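Local coordinates for protein 5-carboxymethyl-2-hydroxymuconate semialdehyde dehydrogenase (Thermus thermophilus, PDB 2D4E) that probably oxidises 5-carboxymethyl-2-hydroxymuconate semialdehyde to the corresponding acid, using NAD as the electron acceptor, at residues V193-A198 with F222-G227; E110-G115 with H336-E341; R310-E315 with R428-T433; G274-L279 with G436-V441. All coordinates share one frame; numbering follows the deposited sequence.

Contact 1: residues V193-A198 with F222-G227; sequences VVLKPA and FNLVQG. With NAD (nicotinamide-adenine-dinucleotide), chain K.
L195 and V193 meet F222 on one face of a parallel sheet, an example of apolar packing and backbone pairing built by the same few residues. F222, its CG anti to the backbone N (chi1 175°), turns its ring toward strand 193-196. CZ lies 3.9 Å from L195 CD2, which arrives at the ring edge, while V193 CG1 approaches F222 CD2 obliquely at 3.9 Å. Helix 203-214 packs on F222 too, the pairing being that of a beta-alpha-beta unit with strands 193-196 and 222-224.

V193 O is gripped twice by N223, through backbone N at 2.8 Å and through ND2 at 3.0 Å, from opposite faces of the carbonyl plane; ND2 also bonds G220 O. L195 continues the pairing, its N donating to N223 O at 2.7 Å and its O accepting from V225 N.

At the end of the strand, K196 bends at chi2 and chi3 and places NZ 2.7 Å from G227 O, with P197 O as a second carbonyl acceptor. NZ also donates to O2B of the adenosine ribose of NAD at 2.8 Å. Its carbonyl partners would hold the ammonium in place, so that the paired strand ends probably present a well-placed donor to the cofactor's ribose hydroxyl.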
# COMPACT_ATOMS: atom_id res chain seq x y z
N VAL C 193 11.56 -23.04 13.09
CA VAL C 193 12.85 -23.03 12.43
C VAL C 193 13.84 -24.17 12.68
O VAL C 193 13.87 -24.76 13.76
CB VAL C 193 13.58 -21.71 12.79
CG1 VAL C 193 14.98 -21.69 12.21
CG2 VAL C 193 12.75 -20.52 12.31
N VAL C 194 14.62 -24.48 11.66
CA VAL C 194 15.69 -25.46 11.74
C VAL C 194 16.89 -24.80 11.07
O VAL C 194 16.92 -24.64 9.85
CB VAL C 194 15.37 -26.78 10.99
CG1 VAL C 194 16.60 -27.68 11.04
CG2 VAL C 194 14.18 -27.49 11.62
N LEU C 195 17.86 -24.39 11.88
CA LEU C 195 19.06 -23.73 11.37
C LEU C 195 20.21 -24.70 11.10
O LEU C 195 20.48 -25.59 11.92
CB LEU C 195 19.51 -22.66 12.37
CG LEU C 195 20.86 -21.97 12.14
CD1 LEU C 195 20.79 -21.09 10.90
CD2 LEU C 195 21.22 -21.14 13.36
N LYS C 196 20.86 -24.54 9.96
CA LYS C 196 22.01 -25.37 9.58
C LYS C 196 23.10 -24.37 9.19
O LYS C 196 23.19 -23.94 8.04
CB LYS C 196 21.68 -26.28 8.39
CG LYS C 196 22.42 -27.61 8.37
CD LYS C 196 23.95 -27.45 8.46
CE LYS C 196 24.54 -26.86 7.18
NZ LYS C 196 26.00 -26.56 7.29
N PRO C 197 23.95 -23.98 10.15
CA PRO C 197 25.04 -23.02 9.93
C PRO C 197 26.29 -23.56 9.24
O PRO C 197 26.57 -24.76 9.28
CB PRO C 197 25.34 -22.53 11.33
CG PRO C 197 25.19 -23.80 12.13
CD PRO C 197 23.90 -24.40 11.57
N ALA C 198 27.04 -22.66 8.62
CA ALA C 198 28.27 -23.01 7.92
C ALA C 198 29.19 -23.79 8.86
O ALA C 198 29.35 -23.42 10.03
CB ALA C 198 28.98 -21.75 7.44
N PHE C 222 12.48 -23.55 17.67
CA PHE C 222 13.79 -23.31 17.07
C PHE C 222 14.71 -24.51 17.26
O PHE C 222 14.95 -24.95 18.39
CB PHE C 222 14.45 -22.06 17.65
CG PHE C 222 15.85 -21.83 17.15
CD1 PHE C 222 16.95 -22.34 17.84
CD2 PHE C 222 16.07 -21.14 15.95
CE1 PHE C 222 18.24 -22.18 17.35
CE2 PHE C 222 17.37 -20.97 15.46
CZ PHE C 222 18.46 -21.49 16.16
N ASN C 223 15.22 -25.04 16.15
CA ASN C 223 16.10 -26.19 16.18
C ASN C 223 17.40 -25.91 15.45
O ASN C 223 17.42 -25.14 14.48
CB ASN C 223 15.42 -27.39 15.53
CG ASN C 223 14.07 -27.67 16.14
OD1 ASN C 223 13.96 -28.46 17.08
ND2 ASN C 223 13.05 -27.00 15.63
N LEU C 224 18.46 -26.55 15.90
CA LEU C 224 19.78 -26.37 15.31
C LEU C 224 20.46 -27.70 15.02
O LEU C 224 20.47 -28.60 15.87
CB LEU C 224 20.65 -25.55 16.25
CG LEU C 224 22.16 -25.66 16.03
CD1 LEU C 224 22.53 -25.04 14.69
CD2 LEU C 224 22.89 -24.96 17.17
N VAL C 225 21.01 -27.82 13.83
CA VAL C 225 21.73 -29.03 13.45
C VAL C 225 23.07 -28.61 12.83
O VAL C 225 23.10 -27.98 11.78
CB VAL C 225 20.95 -29.87 12.42
CG1 VAL C 225 21.74 -31.13 12.09
CG2 VAL C 225 19.58 -30.25 12.97
N GLN C 226 24.16 -28.95 13.51
CA GLN C 226 25.49 -28.62 13.03
C GLN C 226 25.92 -29.69 12.04
O GLN C 226 25.49 -30.85 12.14
CB GLN C 226 26.48 -28.60 14.20
CG GLN C 226 26.18 -27.56 15.26
CD GLN C 226 26.65 -26.17 14.87
OE1 GLN C 226 27.00 -25.92 13.72
NE2 GLN C 226 26.65 -25.26 15.84
N GLY C 227 26.75 -29.33 11.08
CA GLY C 227 27.20 -30.32 10.11
C GLY C 227 27.57 -29.77 8.75
O GLY C 227 27.37 -28.59 8.46
PA NAD K . 28.42 -22.14 0.77
O1A NAD K . 29.18 -23.34 0.44
O2A NAD K . 27.31 -21.91 -0.17
O5B NAD K . 27.77 -22.15 2.25
C5B NAD K . 26.42 -21.70 2.60
C4B NAD K . 25.71 -22.83 3.31
O4B NAD K . 25.48 -23.82 2.28
C3B NAD K . 26.58 -23.57 4.37
O3B NAD K . 25.89 -23.62 5.64
C2B NAD K . 26.79 -24.95 3.73
O2B NAD K . 26.92 -26.02 4.69
C1B NAD K . 25.57 -25.07 2.85
N9A NAD K . 25.75 -26.03 1.77
C8A NAD K . 26.85 -26.27 0.98
N7A NAD K . 26.67 -27.25 0.07
C5A NAD K . 25.36 -27.66 0.31
C6A NAD K . 24.53 -28.67 -0.30
N6A NAD K . 24.96 -29.45 -1.30
N1A NAD K . 23.25 -28.81 0.20
C2A NAD K . 22.81 -28.00 1.24
N3A NAD K . 23.49 -27.05 1.86
C4A NAD K . 24.77 -26.92 1.36
O3 NAD K . 29.41 -20.98 0.79
PN NAD K . 29.99 -19.91 1.80
O1N NAD K . 31.46 -20.04 1.71
O2N NAD K . 29.39 -20.13 3.13
O5D NAD K . 29.49 -18.71 0.96
C5D NAD K . 29.98 -17.39 0.95
C4D NAD K . 29.06 -16.90 -0.12
O4D NAD K . 27.80 -16.43 0.41
C3D NAD K . 29.62 -15.86 -1.08
O3D NAD K . 29.42 -16.20 -2.46
C2D NAD K . 28.86 -14.61 -0.63
O2D NAD K . 28.78 -13.64 -1.69
C1D NAD K . 27.54 -15.20 -0.20
N1N NAD K . 26.78 -14.33 0.71
C2N NAD K . 25.69 -13.72 0.10
C3N NAD K . 24.94 -12.87 0.89
C7N NAD K . 23.73 -12.13 0.33
O7N NAD K . 23.11 -11.40 1.08
N7N NAD K . 23.39 -12.27 -0.96
C4N NAD K . 25.28 -12.63 2.30
C5N NAD K . 26.42 -13.32 2.79
C6N NAD K . 27.21 -14.17 2.07
O HOH W 1 27.83 -26.73 11.14

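Contact 2: residues E110-G115 with H336-E341; sequences ECLDAG and HPLDPE. With NA (sodium ion), chain I.
G115 and P337 are where the two backbones come nearest, their CA atoms 6.0 Å apart. G115 is the residue at which the chain leaves helix 103-114, and its positive phi (76°) is one that glycine takes easily. P337 is the second residue of a type I turn from H336 to D339. That turn is braced by its own first side chain: L338 N donates to H336 ND1 at 2.8 Å, lying in the ring plane, which would favour placing any single imidazole proton on NE2.

The side chains meet through apolar contacts, with no hydrogen bond between the two segments. C111, with SG anti to the backbone N, points at the turn and sets its sulphur 3.6 Å from P337 CB and 3.8 Å from L338 CD2. L112 adds a looser touch, its CD2 lying 4.1 Å from L338 CD1 as the two leucines cross obliquely. On the other flank P337 CG rests 3.6 Å from G115 O, a carbonyl whose hydrogen bond comes from N301 ND2. Helix 12-24 also packs on L112 and L338.

The last turn of the helix carries D113, which binds sodium through its backbone O at 2.4 Å and its OD1 at 2.5 Å. S46, L47, W200 and a water complete the shell, an arrangement consistent with the monovalent-cation site known in other aldehyde dehydrogenases.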
# COMPACT_ATOMS: atom_id res chain seq x y z
N GLU C 110 32.45 -15.40 17.84
CA GLU C 110 32.46 -15.30 16.39
C GLU C 110 33.79 -14.75 15.87
O GLU C 110 34.24 -15.12 14.79
CB GLU C 110 31.29 -14.43 15.92
CG GLU C 110 31.27 -14.18 14.42
CD GLU C 110 29.89 -13.81 13.91
OE1 GLU C 110 29.81 -13.20 12.82
OE2 GLU C 110 28.89 -14.14 14.58
N CYS C 111 34.41 -13.88 16.66
CA CYS C 111 35.69 -13.31 16.27
C CYS C 111 36.74 -14.43 16.18
O CYS C 111 37.43 -14.58 15.17
CB CYS C 111 36.13 -12.27 17.30
SG CYS C 111 37.78 -11.63 17.03
N LEU C 112 36.83 -15.23 17.24
CA LEU C 112 37.78 -16.34 17.29
C LEU C 112 37.53 -17.36 16.19
O LEU C 112 38.47 -17.88 15.59
CB LEU C 112 37.68 -17.05 18.64
CG LEU C 112 38.11 -16.31 19.90
CD1 LEU C 112 37.93 -17.22 21.11
CD2 LEU C 112 39.57 -15.88 19.78
N ASP C 113 36.26 -17.65 15.95
CA ASP C 113 35.81 -18.65 14.98
C ASP C 113 35.88 -18.23 13.51
O ASP C 113 36.24 -19.04 12.65
CB ASP C 113 34.37 -19.05 15.35
CG ASP C 113 33.98 -20.44 14.87
OD1 ASP C 113 34.86 -21.20 14.40
OD2 ASP C 113 32.78 -20.79 14.98
N ALA C 114 35.55 -16.98 13.21
CA ALA C 114 35.53 -16.51 11.82
C ALA C 114 36.58 -15.50 11.38
O ALA C 114 36.60 -15.09 10.22
CB ALA C 114 34.13 -15.99 11.49
N GLY C 115 37.45 -15.07 12.30
CA GLY C 115 38.52 -14.15 11.94
C GLY C 115 38.30 -12.67 11.69
O GLY C 115 39.24 -11.99 11.25
N HIS C 336 46.26 -9.42 13.92
CA HIS C 336 45.37 -10.28 14.68
C HIS C 336 43.99 -9.65 14.93
O HIS C 336 43.88 -8.45 15.19
CB HIS C 336 46.03 -10.66 16.01
CG HIS C 336 45.36 -11.79 16.72
ND1 HIS C 336 44.12 -11.67 17.31
CD2 HIS C 336 45.75 -13.07 16.91
CE1 HIS C 336 43.77 -12.84 17.83
NE2 HIS C 336 44.74 -13.70 17.60
N PRO C 337 42.93 -10.47 14.86
CA PRO C 337 41.55 -10.00 15.07
C PRO C 337 41.34 -9.33 16.43
O PRO C 337 40.52 -8.42 16.54
CB PRO C 337 40.73 -11.28 14.94
CG PRO C 337 41.52 -12.10 13.98
CD PRO C 337 42.94 -11.89 14.48
N LEU C 338 42.07 -9.78 17.44
CA LEU C 338 41.94 -9.22 18.79
C LEU C 338 42.80 -7.99 19.05
O LEU C 338 42.77 -7.43 20.15
CB LEU C 338 42.26 -10.31 19.83
CG LEU C 338 41.32 -11.52 19.79
CD1 LEU C 338 41.82 -12.61 20.75
CD2 LEU C 338 39.92 -11.08 20.17
N ASP C 339 43.55 -7.55 18.04
CA ASP C 339 44.39 -6.37 18.16
C ASP C 339 43.61 -5.13 17.68
O ASP C 339 43.26 -5.02 16.51
CB ASP C 339 45.66 -6.55 17.31
CG ASP C 339 46.58 -5.33 17.34
OD1 ASP C 339 47.69 -5.43 16.76
OD2 ASP C 339 46.22 -4.29 17.92
N PRO C 340 43.32 -4.19 18.60
CA PRO C 340 42.57 -2.99 18.20
C PRO C 340 43.15 -2.18 17.04
O PRO C 340 42.44 -1.37 16.44
CB PRO C 340 42.47 -2.19 19.51
CG PRO C 340 43.62 -2.71 20.33
CD PRO C 340 43.61 -4.18 20.04
N GLU C 341 44.41 -2.41 16.71
CA GLU C 341 45.06 -1.69 15.61
C GLU C 341 44.83 -2.34 14.25
O GLU C 341 45.05 -1.71 13.22
CB GLU C 341 46.57 -1.59 15.86
CG GLU C 341 46.93 -0.71 17.04
CD GLU C 341 46.47 0.71 16.84
OE1 GLU C 341 47.01 1.39 15.93
OE2 GLU C 341 45.56 1.15 17.58
NA NA I . 36.43 -21.38 12.51
O HOH W 2 37.47 -21.88 10.33

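Contact 3: residues R310-E315 with R428-T433; sequences RLLVEE and RKANDT
R310 reaches from its strand to the last turn of helix 423-431, and here the contact is tight and specific. Its side chain bends at chi3 (-59°), which turns the edge of the guanidinium to two successive backbone carbonyls. NH1 donates a hydrogen bond to K429 O at 2.8 Å, bent at 142°, and NH2 one to A430 O at 2.9 Å, nearly straight at 170°. Both oxygens lie in the guanidinium plane, and both bonds arrive somewhat tilted from their carbonyl planes. Each terminal nitrogen has another partner as well, N401 OD1 for NH1 and K275 O for NH2. The methyl of T433 sits over one face of the group, though its modelled closeness is doubtful.

Two residues along the strand the packing relaxes into ordinary apolar contact. L312 CD1 lies 4.0 Å from A430 CB, and its CD2 lies 4.0 Å from K429 CB. From there K429 runs extended away from the strand toward P419 O, which accepts from NZ; on this more open side E315 OE1 stands 6.1 Å from K429 NZ, too far for the two charges to touch.

An alanine in place of R310 would probably leave the carbonyls of K429 and A430 without these donors and free the helix end to shift against the sheet. A buried positive charge at the C-terminal end of a helix, where the peptide dipoles would favour it, thus joins helix to strand through backbone acceptors.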
# COMPACT_ATOMS: atom_id res chain seq x y z
N ARG C 310 34.87 -4.84 -8.11
CA ARG C 310 35.22 -4.28 -9.40
C ARG C 310 35.13 -2.77 -9.27
O ARG C 310 34.11 -2.24 -8.84
CB ARG C 310 34.28 -4.76 -10.50
CG ARG C 310 34.56 -6.16 -11.03
CD ARG C 310 33.64 -6.45 -12.20
NE ARG C 310 32.22 -6.37 -11.82
CZ ARG C 310 31.24 -5.98 -12.63
NH1 ARG C 310 31.51 -5.62 -13.88
NH2 ARG C 310 29.99 -5.95 -12.19
N LEU C 311 36.21 -2.08 -9.61
CA LEU C 311 36.26 -0.63 -9.54
C LEU C 311 36.36 -0.06 -10.95
O LEU C 311 37.38 -0.18 -11.61
CB LEU C 311 37.48 -0.19 -8.72
CG LEU C 311 37.77 1.31 -8.71
CD1 LEU C 311 36.56 2.05 -8.16
CD2 LEU C 311 39.01 1.60 -7.88
N LEU C 312 35.28 0.57 -11.41
CA LEU C 312 35.24 1.17 -12.74
C LEU C 312 35.51 2.66 -12.59
O LEU C 312 34.74 3.37 -11.96
CB LEU C 312 33.88 0.93 -13.39
CG LEU C 312 33.67 -0.51 -13.89
CD1 LEU C 312 32.18 -0.83 -14.04
CD2 LEU C 312 34.40 -0.67 -15.21
N VAL C 313 36.61 3.12 -13.18
CA VAL C 313 36.99 4.52 -13.08
C VAL C 313 37.10 5.18 -14.44
O VAL C 313 37.71 4.63 -15.36
CB VAL C 313 38.33 4.66 -12.33
CG1 VAL C 313 38.66 6.13 -12.12
CG2 VAL C 313 38.26 3.92 -11.00
N GLU C 314 36.50 6.36 -14.58
CA GLU C 314 36.54 7.09 -15.84
C GLU C 314 38.01 7.30 -16.21
O GLU C 314 38.82 7.68 -15.36
CB GLU C 314 35.82 8.43 -15.69
CG GLU C 314 35.50 9.12 -17.01
CD GLU C 314 34.57 10.31 -16.83
OE1 GLU C 314 34.14 10.59 -15.68
OE2 GLU C 314 34.26 10.98 -17.85
N GLU C 315 38.34 7.05 -17.47
CA GLU C 315 39.70 7.15 -17.97
C GLU C 315 40.52 8.38 -17.59
O GLU C 315 41.66 8.24 -17.14
CB GLU C 315 39.71 7.01 -19.50
CG GLU C 315 39.29 5.63 -19.98
CD GLU C 315 39.35 5.48 -21.49
OE1 GLU C 315 39.01 4.39 -21.99
OE2 GLU C 315 39.73 6.46 -22.17
N ARG C 428 27.62 -0.52 -19.40
CA ARG C 428 27.76 -1.79 -20.11
C ARG C 428 28.65 -2.76 -19.33
O ARG C 428 28.28 -3.91 -19.11
CB ARG C 428 28.36 -1.55 -21.50
CG ARG C 428 28.71 -2.83 -22.26
CD ARG C 428 29.20 -2.53 -23.68
NE ARG C 428 30.46 -1.78 -23.70
CZ ARG C 428 31.65 -2.28 -23.37
NH1 ARG C 428 31.76 -3.54 -22.99
NH2 ARG C 428 32.72 -1.51 -23.42
N LYS C 429 29.82 -2.28 -18.92
CA LYS C 429 30.76 -3.11 -18.16
C LYS C 429 30.21 -3.45 -16.78
O LYS C 429 30.41 -4.56 -16.28
CB LYS C 429 32.11 -2.40 -18.02
CG LYS C 429 32.88 -2.26 -19.32
CD LYS C 429 34.22 -1.55 -19.13
CE LYS C 429 35.00 -1.53 -20.45
NZ LYS C 429 36.28 -0.78 -20.38
N ALA C 430 29.53 -2.50 -16.15
CA ALA C 430 28.97 -2.74 -14.82
C ALA C 430 27.99 -3.92 -14.88
O ALA C 430 28.03 -4.81 -14.04
CB ALA C 430 28.26 -1.49 -14.30
N ASN C 431 27.11 -3.92 -15.88
CA ASN C 431 26.11 -4.98 -16.03
C ASN C 431 26.61 -6.25 -16.67
O ASN C 431 25.91 -7.26 -16.68
CB ASN C 431 24.91 -4.48 -16.84
CG ASN C 431 24.06 -3.50 -16.08
OD1 ASN C 431 24.13 -3.41 -14.85
ND2 ASN C 431 23.23 -2.75 -16.81
N ASP C 432 27.83 -6.23 -17.20
CA ASP C 432 28.36 -7.41 -17.87
C ASP C 432 29.01 -8.48 -16.99
O ASP C 432 30.21 -8.74 -17.09
CB ASP C 432 29.34 -6.97 -18.97
CG ASP C 432 29.66 -8.10 -19.95
OD1 ASP C 432 28.86 -9.06 -20.05
OD2 ASP C 432 30.71 -8.02 -20.63
N THR C 433 28.21 -9.08 -16.10
CA THR C 433 28.65 -10.19 -15.24
C THR C 433 27.39 -11.00 -15.00
O THR C 433 26.29 -10.53 -15.26
CB THR C 433 29.22 -9.76 -13.86
OG1 THR C 433 28.15 -9.43 -12.96
CG2 THR C 433 30.15 -8.57 -14.00

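Contact 4: residues G274-L279 with G436-V441; sequences GKSPAL and GLAAYV
S276 OG and Y440 CG both lie anti to the carbonyl carbon of their own residue, with chi1 at -52° and -53°. For S276 this swings OG beside its own backbone N and toward residues 436-441, where A438 N donates to it at 3.1 Å. For Y440 it lays the ring alongside the neighbouring strand, edge on, with CD1 3.5 Å from P277 O in the ring plane. The far end of the tyrosine is held by T306 O, and its ring meets that of Y462.

After the serine the strands pair in parallel. Y440 N donates to P277 O at 2.9 Å, and Y440 O accepts from L279 N at 2.7 Å. A278 CB and Y440 CB sit on one face of the sheet, 4.2 Å apart, while L279 and V441 occupy the other, where helix 423-431 covers L279.

Before the strands a water bridges the two segments, accepting from the backbone N of K275 and of L437 and lying 3.0 Å from S276 OG. L437 itself touches NAD. An alanine at S276 would probably leave the A438 amide without its acceptor and the water without one of its partners. A side-chain oxygen here takes the amide of A438, in effect as a strand carbonyl would, next to the regular pairing, which extends polar linkage between the two segments toward the cofactor pocket.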
# COMPACT_ATOMS: atom_id res chain seq x y z
N GLY C 274 28.07 -12.41 -5.53
CA GLY C 274 28.07 -11.07 -6.09
C GLY C 274 29.43 -10.67 -6.62
O GLY C 274 30.45 -11.28 -6.30
N LYS C 275 29.43 -9.64 -7.47
CA LYS C 275 30.65 -9.08 -8.05
C LYS C 275 30.24 -7.64 -8.32
O LYS C 275 30.35 -7.13 -9.44
CB LYS C 275 31.00 -9.77 -9.38
CG LYS C 275 32.41 -9.44 -9.88
CD LYS C 275 33.47 -10.19 -9.07
CE LYS C 275 34.88 -9.69 -9.39
NZ LYS C 275 35.91 -10.37 -8.54
N SER C 276 29.75 -7.01 -7.26
CA SER C 276 29.25 -5.64 -7.31
C SER C 276 30.28 -4.61 -7.75
O SER C 276 31.41 -4.60 -7.28
CB SER C 276 28.69 -5.26 -5.93
OG SER C 276 27.75 -6.24 -5.50
N PRO C 277 29.89 -3.72 -8.68
CA PRO C 277 30.82 -2.70 -9.17
C PRO C 277 30.67 -1.34 -8.50
O PRO C 277 29.61 -0.99 -7.98
CB PRO C 277 30.48 -2.63 -10.64
CG PRO C 277 28.96 -2.72 -10.60
CD PRO C 277 28.70 -3.81 -9.55
N ALA C 278 31.77 -0.59 -8.50
CA ALA C 278 31.78 0.77 -7.98
C ALA C 278 32.20 1.61 -9.18
O ALA C 278 33.26 1.38 -9.75
CB ALA C 278 32.79 0.92 -6.85
N LEU C 279 31.35 2.55 -9.60
CA LEU C 279 31.68 3.41 -10.74
C LEU C 279 32.02 4.81 -10.24
O LEU C 279 31.20 5.47 -9.61
CB LEU C 279 30.51 3.52 -11.73
CG LEU C 279 29.46 2.44 -11.96
CD1 LEU C 279 28.74 2.76 -13.27
CD2 LEU C 279 30.07 1.06 -12.02
N GLY C 436 24.39 -9.72 -9.81
CA GLY C 436 23.59 -8.52 -9.74
C GLY C 436 23.08 -8.26 -8.34
O GLY C 436 21.87 -8.16 -8.12
N LEU C 437 23.99 -8.16 -7.38
CA LEU C 437 23.61 -7.90 -5.99
C LEU C 437 23.57 -6.39 -5.72
O LEU C 437 22.49 -5.81 -5.58
CB LEU C 437 24.59 -8.59 -5.04
CG LEU C 437 24.26 -8.54 -3.54
CD1 LEU C 437 22.84 -9.04 -3.31
CD2 LEU C 437 25.27 -9.37 -2.78
N ALA C 438 24.73 -5.75 -5.65
CA ALA C 438 24.78 -4.31 -5.41
C ALA C 438 25.58 -3.56 -6.48
O ALA C 438 26.21 -4.16 -7.35
CB ALA C 438 25.37 -4.04 -4.04
N ALA C 439 25.54 -2.24 -6.39
CA ALA C 439 26.28 -1.37 -7.31
C ALA C 439 26.45 -0.05 -6.58
O ALA C 439 25.59 0.34 -5.79
CB ALA C 439 25.49 -1.17 -8.60
N TYR C 440 27.57 0.63 -6.82
CA TYR C 440 27.87 1.91 -6.18
C TYR C 440 28.24 2.94 -7.25
O TYR C 440 29.12 2.71 -8.08
CB TYR C 440 29.02 1.74 -5.19
CG TYR C 440 28.78 0.63 -4.19
CD1 TYR C 440 28.99 -0.71 -4.54
CD2 TYR C 440 28.30 0.91 -2.91
CE1 TYR C 440 28.73 -1.74 -3.65
CE2 TYR C 440 28.03 -0.12 -2.00
CZ TYR C 440 28.25 -1.44 -2.37
OH TYR C 440 27.98 -2.46 -1.49
N VAL C 441 27.56 4.09 -7.21
CA VAL C 441 27.81 5.13 -8.19
C VAL C 441 28.27 6.42 -7.55
O VAL C 441 27.61 6.96 -6.66
CB VAL C 441 26.56 5.41 -9.01
CG1 VAL C 441 26.88 6.38 -10.14
CG2 VAL C 441 25.98 4.10 -9.55
O HOH W 3 26.98 -8.06 -7.79

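Overall arrangement
From the N terminus, contact 2 opens first on helix 103-114. Contact 1 opens and closes inside its loop, joining neighbouring strands of the parallel NAD-binding sheet. Contact 4 opens next on strand 277-280 and contact 3 on strand 310-314, before residues 336-341 close contact 2; its loop therefore crosses both. Contact 3 then closes at helix 423-431, nested within contact 4, which closes on strand 438-442. Contacts 3 and 4 touch, their centres 9 Å apart, because their strands 310-314 and 277-280 are neighbours in the mixed sheet. Contacts 1 and 4 lie on opposite sides of the chain's centre, and residues of both border the cofactor.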